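Local atomic coordinates of elicitor protein Hrip2 (Magnaporthe oryzae, PDB entry 5FID), a protein that acts as a protein elicitor of the rice blast fungus, probably secreted and probably triggering defence responses in plants. Residues A[43-48]-A[65-70]; A[51-56]-A[86-91]. The protein carries 1 engineered substitution. One frame throughout, in Å; residues are numbered along the deposited sequence.

Contact 1 (A[43-48]-A[65-70])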
# COMPACT_ATOMS: atom_id res chain seq x y z
N ASP A 43 -15.48 -14.60 1.51
CA ASP A 43 -15.87 -13.33 0.92
C ASP A 43 -15.18 -12.20 1.66
O ASP A 43 -15.02 -12.28 2.88
CB ASP A 43 -17.37 -13.11 1.03
CG ASP A 43 -18.17 -14.08 0.22
OD1 ASP A 43 -17.57 -14.90 -0.51
OD2 ASP A 43 -19.41 -14.01 0.30
N PHE A 44 -14.81 -11.15 0.93
CA PHE A 44 -14.27 -9.94 1.55
C PHE A 44 -15.21 -9.41 2.61
O PHE A 44 -16.40 -9.16 2.35
CB PHE A 44 -14.09 -8.85 0.50
CG PHE A 44 -12.67 -8.66 0.05
CD1 PHE A 44 -11.78 -9.72 0.03
CD2 PHE A 44 -12.23 -7.40 -0.35
CE1 PHE A 44 -10.47 -9.53 -0.40
CE2 PHE A 44 -10.92 -7.21 -0.76
CZ PHE A 44 -10.05 -8.28 -0.79
N ARG A 45 -14.68 -9.21 3.81
CA ARG A 45 -15.45 -8.63 4.89
C ARG A 45 -15.35 -7.13 4.75
O ARG A 45 -14.28 -6.60 4.47
CB ARG A 45 -14.92 -9.10 6.24
CG ARG A 45 -15.11 -10.59 6.45
CD ARG A 45 -14.30 -11.11 7.62
NE ARG A 45 -14.42 -12.56 7.71
CZ ARG A 45 -15.42 -13.19 8.31
NH1 ARG A 45 -16.39 -12.50 8.89
NH2 ARG A 45 -15.45 -14.51 8.33
N LYS A 46 -16.50 -6.47 4.91
CA LYS A 46 -16.62 -5.03 4.71
C LYS A 46 -15.57 -4.27 5.50
O LYS A 46 -14.91 -3.37 4.97
CB LYS A 46 -18.03 -4.60 5.14
CG LYS A 46 -18.40 -3.17 4.83
CD LYS A 46 -19.72 -2.83 5.51
CE LYS A 46 -19.64 -3.18 7.00
NZ LYS A 46 -20.97 -3.16 7.69
N SER A 47 -15.39 -4.67 6.75
CA SER A 47 -14.46 -4.02 7.68
C SER A 47 -13.00 -4.38 7.45
O SER A 47 -12.11 -3.78 8.05
CB SER A 47 -14.81 -4.39 9.12
OG SER A 47 -14.58 -5.79 9.40
N GLY A 48 -12.74 -5.38 6.61
CA GLY A 48 -11.39 -5.89 6.47
C GLY A 48 -11.14 -6.97 7.52
O GLY A 48 -11.97 -7.18 8.41
N ILE A 65 -2.28 -12.61 6.79
CA ILE A 65 -2.60 -11.87 5.59
C ILE A 65 -3.65 -10.86 6.01
O ILE A 65 -4.71 -11.23 6.50
CB ILE A 65 -3.21 -12.79 4.52
CG1 ILE A 65 -2.16 -13.83 4.08
CG2 ILE A 65 -3.69 -11.97 3.32
CD1 ILE A 65 -2.73 -15.20 3.86
N GLY A 66 -3.34 -9.58 5.84
CA GLY A 66 -4.30 -8.56 6.23
C GLY A 66 -4.88 -7.93 4.98
O GLY A 66 -4.17 -7.71 4.01
N TYR A 67 -6.18 -7.65 5.00
CA TYR A 67 -6.78 -6.92 3.89
C TYR A 67 -7.82 -5.93 4.38
O TYR A 67 -8.41 -6.12 5.43
CB TYR A 67 -7.39 -7.88 2.86
CG TYR A 67 -8.62 -8.62 3.34
CD1 TYR A 67 -8.52 -9.88 3.92
CD2 TYR A 67 -9.89 -8.06 3.19
CE1 TYR A 67 -9.66 -10.57 4.35
CE2 TYR A 67 -11.01 -8.73 3.62
CZ TYR A 67 -10.90 -9.98 4.19
OH TYR A 67 -12.04 -10.64 4.61
N SER A 68 -8.04 -4.87 3.61
CA SER A 68 -9.13 -3.94 3.87
C SER A 68 -9.43 -3.21 2.56
O SER A 68 -8.70 -3.37 1.59
CB SER A 68 -8.75 -2.96 4.98
OG SER A 68 -7.82 -2.00 4.51
N PHE A 69 -10.51 -2.44 2.50
CA PHE A 69 -10.74 -1.67 1.28
C PHE A 69 -11.44 -0.34 1.53
O PHE A 69 -12.14 -0.16 2.53
CB PHE A 69 -11.42 -2.51 0.18
CG PHE A 69 -12.78 -3.03 0.53
CD1 PHE A 69 -12.94 -4.09 1.41
CD2 PHE A 69 -13.91 -2.48 -0.07
CE1 PHE A 69 -14.21 -4.58 1.72
CE2 PHE A 69 -15.17 -2.96 0.23
CZ PHE A 69 -15.33 -4.01 1.12
N SER A 70 -11.22 0.60 0.62
CA SER A 70 -11.75 1.95 0.78
C SER A 70 -12.48 2.38 -0.49
O SER A 70 -12.39 1.71 -1.52
CB SER A 70 -10.62 2.94 1.13
OG SER A 70 -9.83 3.31 0.00
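The hydroxyl of Y67 is held by a backbone amide rather than by a side chain of the facing segment: R45 N donates to Y67 OH at 3.1 Å, with an N-H...O angle of 159°. The amide comes in at the edge of the Y67 ring, near its plane. F44, Y67 and F69 form an aromatic cluster beside a type I beta turn, R45 to G48, which links strand 39-43 to strand 49-54. This joins the edge of one sheet to strand 63-69 of the other. The F44 and Y67 rings make an offset stack, centroids 4.5 Å apart and planes at 17°. Y67 CD2 lies over the centre of the F44 ring. F69 CD1 lies 3.8 Å from F44 CD2, the two rings oblique with their planes at 35°. Y67 OH also bonds to E42, which forms a salt bridge with R45 NE. G48 has a positive phi and its CA lies 3.2 Å from Y67 O, so the backbones come close here. S68 packs on Y77 of the second subunit. At the edge of the F69 ring, CE1 lies 3.4 Å from R45 O, the oxygen that also accepts from G48 N.

Contact 2 (A[51-56]-A[86-91])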
# COMPACT_ATOMS: atom_id res chain seq x y z
N VAL A 51 -6.14 -12.52 8.53
CA VAL A 51 -6.23 -13.97 8.33
C VAL A 51 -4.97 -14.63 8.88
O VAL A 51 -3.89 -14.48 8.30
CB VAL A 51 -6.41 -14.32 6.84
CG1 VAL A 51 -6.55 -15.82 6.67
CG2 VAL A 51 -7.64 -13.63 6.28
N LYS A 52 -5.09 -15.34 10.00
CA LYS A 52 -3.94 -16.05 10.58
C LYS A 52 -3.73 -17.37 9.86
O LYS A 52 -4.69 -18.02 9.47
CB LYS A 52 -4.16 -16.33 12.07
CG LYS A 52 -4.35 -15.10 12.93
CD LYS A 52 -4.50 -15.52 14.39
CE LYS A 52 -4.70 -14.30 15.31
NZ LYS A 52 -4.89 -14.75 16.73
N VAL A 53 -2.46 -17.76 9.69
CA VAL A 53 -2.08 -18.98 9.00
C VAL A 53 -0.96 -19.64 9.79
O VAL A 53 0.08 -19.04 10.02
CB VAL A 53 -1.55 -18.68 7.57
CG1 VAL A 53 -1.25 -19.97 6.84
CG2 VAL A 53 -2.57 -17.84 6.79
N SER A 54 -1.19 -20.87 10.23
CA SER A 54 -0.25 -21.50 11.15
C SER A 54 -0.19 -22.99 10.86
O SER A 54 -1.02 -23.51 10.12
CB SER A 54 -0.70 -21.22 12.58
OG SER A 54 0.02 -21.98 13.53
N LYS A 55 0.80 -23.68 11.41
CA LYS A 55 0.85 -25.13 11.29
C LYS A 55 0.26 -25.83 12.51
O LYS A 55 0.29 -27.05 12.61
CB LYS A 55 2.29 -25.61 11.06
CG LYS A 55 2.84 -25.26 9.70
CD LYS A 55 4.28 -25.74 9.60
CE LYS A 55 4.91 -25.28 8.32
NZ LYS A 55 6.35 -25.66 8.29
N THR A 56 -0.27 -25.05 13.45
CA THR A 56 -0.99 -25.63 14.59
C THR A 56 -2.42 -25.13 14.66
O THR A 56 -2.73 -24.00 14.26
CB THR A 56 -0.28 -25.38 15.96
OG1 THR A 56 -0.11 -23.97 16.18
CG2 THR A 56 1.07 -26.06 15.99
N ASN A 86 6.26 -16.88 11.34
CA ASN A 86 6.15 -17.38 9.97
C ASN A 86 6.62 -18.82 9.89
O ASN A 86 7.82 -19.08 9.78
CB ASN A 86 6.94 -16.55 8.97
CG ASN A 86 6.76 -17.05 7.54
OD1 ASN A 86 5.90 -17.91 7.27
ND2 ASN A 86 7.54 -16.52 6.61
N PRO A 87 5.66 -19.76 9.93
CA PRO A 87 5.94 -21.20 9.89
C PRO A 87 6.51 -21.61 8.55
O PRO A 87 7.05 -22.71 8.42
CB PRO A 87 4.55 -21.83 10.06
CG PRO A 87 3.71 -20.77 10.67
CD PRO A 87 4.23 -19.48 10.11
N PHE A 88 6.38 -20.72 7.56
CA PHE A 88 6.73 -21.02 6.18
C PHE A 88 7.95 -20.26 5.72
O PHE A 88 8.17 -20.10 4.52
CB PHE A 88 5.54 -20.72 5.26
CG PHE A 88 4.22 -21.17 5.83
CD1 PHE A 88 3.82 -22.50 5.75
CD2 PHE A 88 3.38 -20.26 6.46
CE1 PHE A 88 2.60 -22.91 6.28
CE2 PHE A 88 2.17 -20.67 6.99
CZ PHE A 88 1.78 -21.99 6.91
N ALA A 89 8.75 -19.80 6.67
CA ALA A 89 9.95 -19.02 6.38
C ALA A 89 10.95 -19.71 5.43
O ALA A 89 11.63 -19.05 4.64
CB ALA A 89 10.63 -18.63 7.68
N ASP A 90 11.01 -21.03 5.50
CA ASP A 90 11.94 -21.82 4.69
C ASP A 90 11.39 -22.14 3.29
O ASP A 90 12.04 -22.84 2.51
CB ASP A 90 12.26 -23.14 5.41
CG ASP A 90 11.02 -24.00 5.67
OD1 ASP A 90 9.92 -23.44 5.89
OD2 ASP A 90 11.13 -25.25 5.65
N LYS A 91 10.19 -21.65 2.98
CA LYS A 91 9.53 -21.94 1.70
C LYS A 91 9.14 -20.65 0.99
O LYS A 91 9.28 -19.56 1.53
CB LYS A 91 8.29 -22.79 1.93
CG LYS A 91 8.55 -24.12 2.59
CD LYS A 91 9.38 -25.03 1.68
CE LYS A 91 9.61 -26.38 2.35
NZ LYS A 91 9.46 -26.23 3.83
O HOH W 1 7.23 -24.59 5.55
O HOH W 2 7.75 -24.64 10.37
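Two consecutive type I beta turns, N86 to A89 and F88 to K91, carry P87 and F88 against the end of strand 49-54. K55 runs out over them. Its CG is anti to the carbonyl carbon (chi1 -70°) and the chain is extended beyond it. K55 CG passes P87 CB at 3.8 Å, and CE lies 3.9 Å from F88 CE1. The ammonium then reaches the backbone: K55 NZ donates to P87 O at 3.0 Å, from above the carbonyl plane. Water 2 joins the same two atoms, accepting from K55 NZ and donating to P87 O. Water 1 links K55 NZ to D90 OD1, and D90 OD2 forms a salt bridge with K91 NZ. D90 probably offsets the two nearby lysine charges.

Each segment contains a turn closed by a side chain. In an Asx turn, N86 OD1 accepts from F88 N at 2.9 Å. In an ST turn, S54 OG accepts from T56 N, nearly straight at 172°, as the chain leaves the strand. S54 OG also bonds to T60 O.

P87 CB sits over the centre of one face of the F88 ring. V53 crosses F88 at about a right angle. L135 of strand 131-135 touches both V53 and F88, which places this apolar part between the two sheets. Its tight point is V53 CG1 against F88 CE2, at 3.5 Å.

Overall arrangement
Contacts 1 and 2 lie on opposite sides of the chain's centre, their own centres about 20 Å apart. They meet through neighbouring antiparallel strands, 49-54 and 63-69, of the six-stranded sheet. I65 O and V51 N are 2.8 Å apart, a probable backbone hydrogen bond. I65 CD1 packs on V53 CG2 at 4.0 Å, and Y67 CE1 on V51 CG2 at 4.2 Å. Along the chain the segments alternate, so the two contacts cross. Strand 131-135 of the other sheet touches F44 and I65 in contact 1, and V53 and F88 in contact 2. The second subunit packs against contact 1 but does not touch the segments of contact 2.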